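Local coordinates for centromeric protein-C, isoform A (PDB 6O2K), which probably serves as a chromatin-protein adaptor at the centromere, this piece being its C-terminal cupin domain, which forms dimers, at residues E93-V101 / I119-A130. Residues are numbered along the deposited sequence; the frame is centred on the assembly and turned at random. Where two conformers were deposited one is given.
Sequences EFNVETLAV and IDRGTRYSIQNA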
ATOM      1  N   GLU B  93      11.790   4.702  -8.474  1.00 24.15           N
ATOM      2  CA  GLU B  93      11.516   6.104  -8.771  0.54 20.47           C
ATOM      3  C   GLU B  93      10.701   6.178 -10.056  1.00 18.69           C
ATOM      4  O   GLU B  93      10.957   5.411 -11.000  1.00 19.34           O
ATOM      5  CB  GLU B  93      12.830   6.889  -8.924  0.54 22.68           C
ATOM      6  CG  GLU B  93      12.707   8.415  -8.938  0.54 21.09           C
ATOM      7  CD  GLU B  93      14.061   9.100  -9.119  0.54 25.56           C
ATOM      8  OE1 GLU B  93      15.098   8.453  -8.842  0.54 30.24           O
ATOM      9  OE2 GLU B  93      14.100  10.271  -9.554  0.54 28.27           O
ATOM     10  N   PHE B  94       9.746   7.103 -10.103  1.00 18.67           N
ATOM     11  CA  PHE B  94       8.868   7.230 -11.255  1.00 19.47           C
ATOM     12  C   PHE B  94       8.716   8.693 -11.644  1.00 24.54           C
ATOM     13  O   PHE B  94       8.724   9.584 -10.796  1.00 21.65           O
ATOM     14  CB  PHE B  94       7.471   6.645 -10.970  1.00 18.09           C
ATOM     15  CG  PHE B  94       7.432   5.142 -10.923  1.00 21.24           C
ATOM     16  CD1 PHE B  94       7.321   4.402 -12.094  1.00 17.59           C
ATOM     17  CD2 PHE B  94       7.499   4.465  -9.708  1.00 22.55           C
ATOM     18  CE1 PHE B  94       7.273   3.018 -12.050  1.00 21.75           C
ATOM     19  CE2 PHE B  94       7.456   3.075  -9.661  1.00 20.76           C
ATOM     20  CZ  PHE B  94       7.349   2.352 -10.834  1.00 21.89           C
ATOM     21  N   ASN B  95       8.555   8.926 -12.943  1.00 20.62           N
ATOM     22  CA  ASN B  95       8.128  10.205 -13.476  1.00 22.74           C
ATOM     23  C   ASN B  95       6.691  10.054 -13.948  1.00 22.29           C
ATOM     24  O   ASN B  95       6.384   9.126 -14.713  1.00 21.19           O
ATOM     25  CB  ASN B  95       9.024  10.645 -14.636  1.00 27.57           C
ATOM     26  CG  ASN B  95      10.441  10.965 -14.197  1.00 30.86           C
ATOM     27  OD1 ASN B  95      10.680  11.352 -13.054  1.00 36.34           O
ATOM     28  ND2 ASN B  95      11.388  10.822 -15.116  1.00 30.83           N
ATOM     29  N   VAL B  96       5.816  10.956 -13.502  1.00 20.13           N
ATOM     30  CA  VAL B  96       4.394  10.914 -13.837  1.00 21.60           C
ATOM     31  C   VAL B  96       4.011  12.220 -14.514  1.00 20.83           C
ATOM     32  O   VAL B  96       4.304  13.299 -13.989  1.00 23.66           O
ATOM     33  CB  VAL B  96       3.525  10.677 -12.588  1.00 21.00           C
ATOM     34  CG1 VAL B  96       2.031  10.666 -12.964  1.00 20.35           C
ATOM     35  CG2 VAL B  96       3.941   9.369 -11.878  1.00 18.84           C
ATOM     36  N   GLU B  97       3.350  12.123 -15.670  1.00 19.92           N
ATOM     37  CA  GLU B  97       2.836  13.286 -16.386  1.00 17.89           C
ATOM     38  C   GLU B  97       1.318  13.273 -16.311  1.00 21.97           C
ATOM     39  O   GLU B  97       0.699  12.245 -16.610  1.00 21.60           O
ATOM     40  CB  GLU B  97       3.279  13.291 -17.856  1.00 20.56           C
ATOM     41  CG  GLU B  97       4.704  12.791 -18.123  1.00 33.23           C
ATOM     42  CD  GLU B  97       5.788  13.671 -17.508  1.00 45.99           C
ATOM     43  OE1 GLU B  97       6.722  13.113 -16.880  1.00 42.57           O
ATOM     44  OE2 GLU B  97       5.710  14.913 -17.651  1.00 48.15           O
ATOM     45  N   THR B  98       0.718  14.409 -15.910  1.00 18.85           N
ATOM     46  CA  THR B  98      -0.732  14.498 -15.754  1.00 18.88           C
ATOM     47  C   THR B  98      -1.282  15.717 -16.478  1.00 20.97           C
ATOM     48  O   THR B  98      -0.646  16.773 -16.496  1.00 17.91           O
ATOM     49  CB  THR B  98      -1.167  14.577 -14.271  1.00 19.38           C
ATOM     50  OG1 THR B  98      -0.474  15.644 -13.612  1.00 20.70           O
ATOM     51  CG2 THR B  98      -0.876  13.262 -13.550  1.00 22.06           C
ATOM     52  N   LEU B  99      -2.478  15.554 -17.060  1.00 17.21           N
ATOM     53  CA  LEU B  99      -3.262  16.630 -17.661  1.00 21.73           C
ATOM     54  C   LEU B  99      -4.680  16.500 -17.121  1.00 20.66           C
ATOM     55  O   LEU B  99      -5.383  15.530 -17.436  1.00 20.37           O
ATOM     56  CB  LEU B  99      -3.251  16.545 -19.191  1.00 20.37           C
ATOM     57  CG  LEU B  99      -4.170  17.549 -19.898  1.00 23.68           C
ATOM     58  CD1 LEU B  99      -3.757  18.978 -19.595  1.00 22.24           C
ATOM     59  CD2 LEU B  99      -4.204  17.288 -21.406  1.00 25.41           C
ATOM     60  N   ALA B 100      -5.098  17.458 -16.293  1.00 19.19           N
ATOM     61  CA  ALA B 100      -6.376  17.365 -15.598  1.00 17.97           C
ATOM     62  C   ALA B 100      -7.475  18.033 -16.412  1.00 17.03           C
ATOM     63  O   ALA B 100      -7.212  18.959 -17.175  1.00 24.04           O
ATOM     64  CB  ALA B 100      -6.290  18.019 -14.219  1.00 21.24           C
ATOM     65  N   VAL B 101      -8.707  17.529 -16.263  1.00 21.21           N
ATOM     66  CA  VAL B 101      -9.846  18.127 -16.963  1.00 22.29           C
ATOM     67  C   VAL B 101      -9.894  19.614 -16.664  1.00 26.01           C
ATOM     68  O   VAL B 101      -9.730  20.040 -15.513  1.00 27.85           O
ATOM     69  CB  VAL B 101     -11.165  17.443 -16.554  1.00 22.03           C
ATOM     70  CG1 VAL B 101     -12.373  18.181 -17.172  1.00 23.88           C
ATOM     71  CG2 VAL B 101     -11.162  15.980 -16.928  1.00 22.56           C
ATOM     72  N   ILE B 119      -4.751  10.805  -8.815  1.00 14.71           N
ATOM     73  CA  ILE B 119      -5.181  10.978 -10.200  1.00 16.95           C
ATOM     74  C   ILE B 119      -6.700  11.087 -10.179  1.00 15.48           C
ATOM     75  O   ILE B 119      -7.395  10.096  -9.916  1.00 18.87           O
ATOM     76  CB  ILE B 119      -4.739   9.800 -11.084  1.00 15.72           C
ATOM     77  CG1 ILE B 119      -3.249   9.474 -10.904  1.00 23.24           C
ATOM     78  CG2 ILE B 119      -5.098  10.042 -12.572  1.00 15.72           C
ATOM     79  CD1 ILE B 119      -2.300  10.402 -11.609  1.00 28.69           C
ATOM     80  N   ASP B 120      -7.223  12.279 -10.465  1.00 14.73           N
ATOM     81  CA  ASP B 120      -8.665  12.481 -10.447  1.00 17.67           C
ATOM     82  C   ASP B 120      -9.335  11.843 -11.665  1.00 21.67           C
ATOM     83  O   ASP B 120      -8.712  11.569 -12.697  1.00 18.81           O
ATOM     84  CB  ASP B 120      -9.005  13.975 -10.410  1.00 19.00           C
ATOM     85  CG  ASP B 120      -8.365  14.682  -9.235  1.00 27.80           C
ATOM     86  OD1 ASP B 120      -8.647  14.291  -8.087  1.00 26.99           O
ATOM     87  OD2 ASP B 120      -7.548  15.594  -9.464  1.00 34.24           O
ATOM     88  N   ARG B 121     -10.640  11.635 -11.540  1.00 19.02           N
ATOM     89  CA  ARG B 121     -11.414  11.123 -12.656  1.00 17.50           C
ATOM     90  C   ARG B 121     -11.289  12.060 -13.852  1.00 20.52           C
ATOM     91  O   ARG B 121     -11.372  13.285 -13.710  1.00 19.38           O
ATOM     92  CB  ARG B 121     -12.876  10.960 -12.240  1.00 22.45           C
ATOM     93  CG  ARG B 121     -13.737  10.299 -13.306  1.00 30.79           C
ATOM     94  CD  ARG B 121     -15.064   9.864 -12.739  1.00 39.00           C
ATOM     95  NE  ARG B 121     -15.794   9.045 -13.692  1.00 44.67           N
ATOM     96  CZ  ARG B 121     -16.965   8.471 -13.443  1.00 51.71           C
ATOM     97  NH1 ARG B 121     -17.548   8.633 -12.264  1.00 51.88           N
ATOM     98  NH2 ARG B 121     -17.555   7.737 -14.380  1.00 56.97           N
ATOM     99  N   GLY B 122     -11.029  11.480 -15.023  1.00 22.62           N
ATOM    100  CA  GLY B 122     -10.890  12.223 -16.258  1.00 20.90           C
ATOM    101  C   GLY B 122      -9.484  12.692 -16.573  1.00 21.74           C
ATOM    102  O   GLY B 122      -9.238  13.128 -17.703  1.00 20.21           O
ATOM    103  N   THR B 123      -8.558  12.624 -15.615  1.00 19.17           N
ATOM    104  CA  THR B 123      -7.182  13.046 -15.860  1.00 15.97           C
ATOM    105  C   THR B 123      -6.488  12.073 -16.806  1.00 19.50           C
ATOM    106  O   THR B 123      -6.684  10.858 -16.730  1.00 18.54           O
ATOM    107  CB  THR B 123      -6.431  13.159 -14.531  1.00 21.64           C
ATOM    108  OG1 THR B 123      -6.892  14.321 -13.834  1.00 18.41           O
ATOM    109  CG2 THR B 123      -4.904  13.253 -14.724  1.00 19.58           C
ATOM    110  N   ARG B 124      -5.701  12.614 -17.729  1.00 20.71           N
ATOM    111  CA  ARG B 124      -4.857  11.802 -18.599  1.00 19.23           C
ATOM    112  C   ARG B 124      -3.470  11.735 -17.979  1.00 20.50           C
ATOM    113  O   ARG B 124      -2.891  12.772 -17.639  1.00 20.32           O
ATOM    114  CB  ARG B 124      -4.790  12.389 -20.009  1.00 25.45           C
ATOM    115  CG  ARG B 124      -6.105  12.269 -20.762  1.00 23.27           C
ATOM    116  CD  ARG B 124      -5.988  12.702 -22.222  1.00 32.45           C
ATOM    117  NE  ARG B 124      -7.313  12.799 -22.826  1.00 44.09           N
ATOM    118  CZ  ARG B 124      -8.006  11.763 -23.292  1.00 52.84           C
ATOM    119  NH1 ARG B 124      -9.212  11.957 -23.813  1.00 62.53           N
ATOM    120  NH2 ARG B 124      -7.497  10.539 -23.249  1.00 50.19           N
ATOM    121  N   TYR B 125      -2.932  10.527 -17.833  1.00 19.32           N
ATOM    122  CA  TYR B 125      -1.681  10.374 -17.106  1.00 21.78           C
ATOM    123  C   TYR B 125      -0.802   9.316 -17.758  1.00 22.47           C
ATOM    124  O   TYR B 125      -1.299   8.313 -18.285  1.00 22.45           O
ATOM    125  CB  TYR B 125      -1.953  10.027 -15.629  1.00 18.21           C
ATOM    126  CG  TYR B 125      -2.545   8.655 -15.416  1.00 16.72           C
ATOM    127  CD1 TYR B 125      -3.877   8.384 -15.721  1.00 20.03           C
ATOM    128  CD2 TYR B 125      -1.763   7.616 -14.917  1.00 17.79           C
ATOM    129  CE1 TYR B 125      -4.405   7.105 -15.538  1.00 21.97           C
ATOM    130  CE2 TYR B 125      -2.279   6.352 -14.728  1.00 18.34           C
ATOM    131  CZ  TYR B 125      -3.593   6.098 -15.042  1.00 20.38           C
ATOM    132  OH  TYR B 125      -4.101   4.835 -14.839  1.00 20.72           O
ATOM    133  N   SER B 126       0.508   9.561 -17.729  1.00 17.45           N
ATOM    134  CA  SER B 126       1.497   8.586 -18.173  1.00 21.55           C
ATOM    135  C   SER B 126       2.573   8.415 -17.103  1.00 22.16           C
ATOM    136  O   SER B 126       2.794   9.302 -16.270  1.00 23.33           O
ATOM    137  CB  SER B 126       2.134   8.999 -19.501  1.00 27.13           C
ATOM    138  OG  SER B 126       3.002  10.096 -19.299  1.00 30.20           O
ATOM    139  N   ILE B 127       3.250   7.261 -17.147  1.00 20.63           N
ATOM    140  CA  ILE B 127       4.208   6.845 -16.119  1.00 23.84           C
ATOM    141  C   ILE B 127       5.458   6.285 -16.791  1.00 24.77           C
ATOM    142  O   ILE B 127       5.358   5.442 -17.691  1.00 25.57           O
ATOM    143  CB  ILE B 127       3.607   5.780 -15.186  1.00 19.10           C
ATOM    144  CG1 ILE B 127       2.243   6.214 -14.643  1.00 20.76           C
ATOM    145  CG2 ILE B 127       4.585   5.420 -14.035  1.00 19.14           C
ATOM    146  CD1 ILE B 127       1.495   5.074 -13.946  1.00 22.21           C
ATOM    147  N   GLN B 128       6.634   6.731 -16.342  1.00 25.25           N
ATOM    148  CA  GLN B 128       7.906   6.151 -16.775  1.00 23.15           C
ATOM    149  C   GLN B 128       8.767   5.839 -15.560  1.00 24.53           C
ATOM    150  O   GLN B 128       8.927   6.683 -14.675  1.00 23.26           O
ATOM    151  CB  GLN B 128       8.679   7.089 -17.707  1.00 24.18           C
ATOM    152  CG  GLN B 128       9.990   6.492 -18.233  1.00 27.69           C
ATOM    153  CD  GLN B 128      10.494   7.198 -19.500  1.00 34.91           C
ATOM    154  OE1 GLN B 128      10.162   8.358 -19.751  1.00 34.81           O
ATOM    155  NE2 GLN B 128      11.294   6.492 -20.300  1.00 35.52           N
ATOM    156  N   ASN B 129       9.294   4.620 -15.517  1.00 20.55           N
ATOM    157  CA  ASN B 129      10.353   4.260 -14.579  1.00 22.80           C
ATOM    158  C   ASN B 129      11.537   5.194 -14.774  1.00 23.29           C
ATOM    159  O   ASN B 129      12.085   5.285 -15.874  1.00 25.90           O
ATOM    160  CB  ASN B 129      10.766   2.807 -14.829  1.00 23.32           C
ATOM    161  CG  ASN B 129      11.685   2.249 -13.755  1.00 27.10           C
ATOM    162  OD1 ASN B 129      12.156   2.969 -12.865  1.00 23.64           O
ATOM    163  ND2 ASN B 129      11.956   0.945 -13.844  1.00 28.63           N
ATOM    164  N   ALA B 130      11.937   5.892 -13.719  1.00 23.32           N
ATOM    165  CA  ALA B 130      12.982   6.904 -13.839  1.00 25.40           C
ATOM    166  C   ALA B 130      14.400   6.353 -13.710  1.00 29.70           C
ATOM    167  O   ALA B 130      15.354   7.120 -13.885  1.00 30.43           O
ATOM    168  CB  ALA B 130      12.776   8.001 -12.791  1.00 21.26           C
TER
HETATM  169  O   HOH W   1      10.020  10.372 -17.889  1.00 30.61           O
HETATM  170  O   HOH W   2      -9.423  15.407 -14.098  1.00 20.17           O
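Phe94 and Ile127 meet on the inner face of two antiparallel strands, 93-99 and 124-129, the central pair of the four-stranded sheet of this cupin jelly-roll. From Phe94 CB, which lies 4.0 Å from Gln128 O, the side chain turns with CG beside the backbone N (chi1 -73°), which brings CD1 to 3.5 Å from Ile127 CG2. CE1 comes next, near both that methyl and Asn129 CA, 4.2 Å from the latter, while the ring also packs edge-to-face with Phe69 and reaches Val89 on the facing sheet. Cutting this ring back to an alanine is likely to open a gap beside Ile127 CG2 and to leave the Phe69 ring without its edge-to-face partner. Further along the same face, Thr98 CG2 rests against both Tyr125 CB and Ile119 CD1. The other face carries Asn95, Glu97 and Ser126; Glu97 bends away to hydrogen-bond His108, leaving its CG 3.4 Å from Ser126 OG. Seven backbone hydrogen bonds join the segments, from Ala130 N to Glu93 O at one end to the reciprocal Leu99-Arg124 pair. Beyond them, a type II turn from Asp120 to Thr123 is tied to Val101 by one water, which accepts from Val101 N and donates to Arg121 O at 2.9 Å.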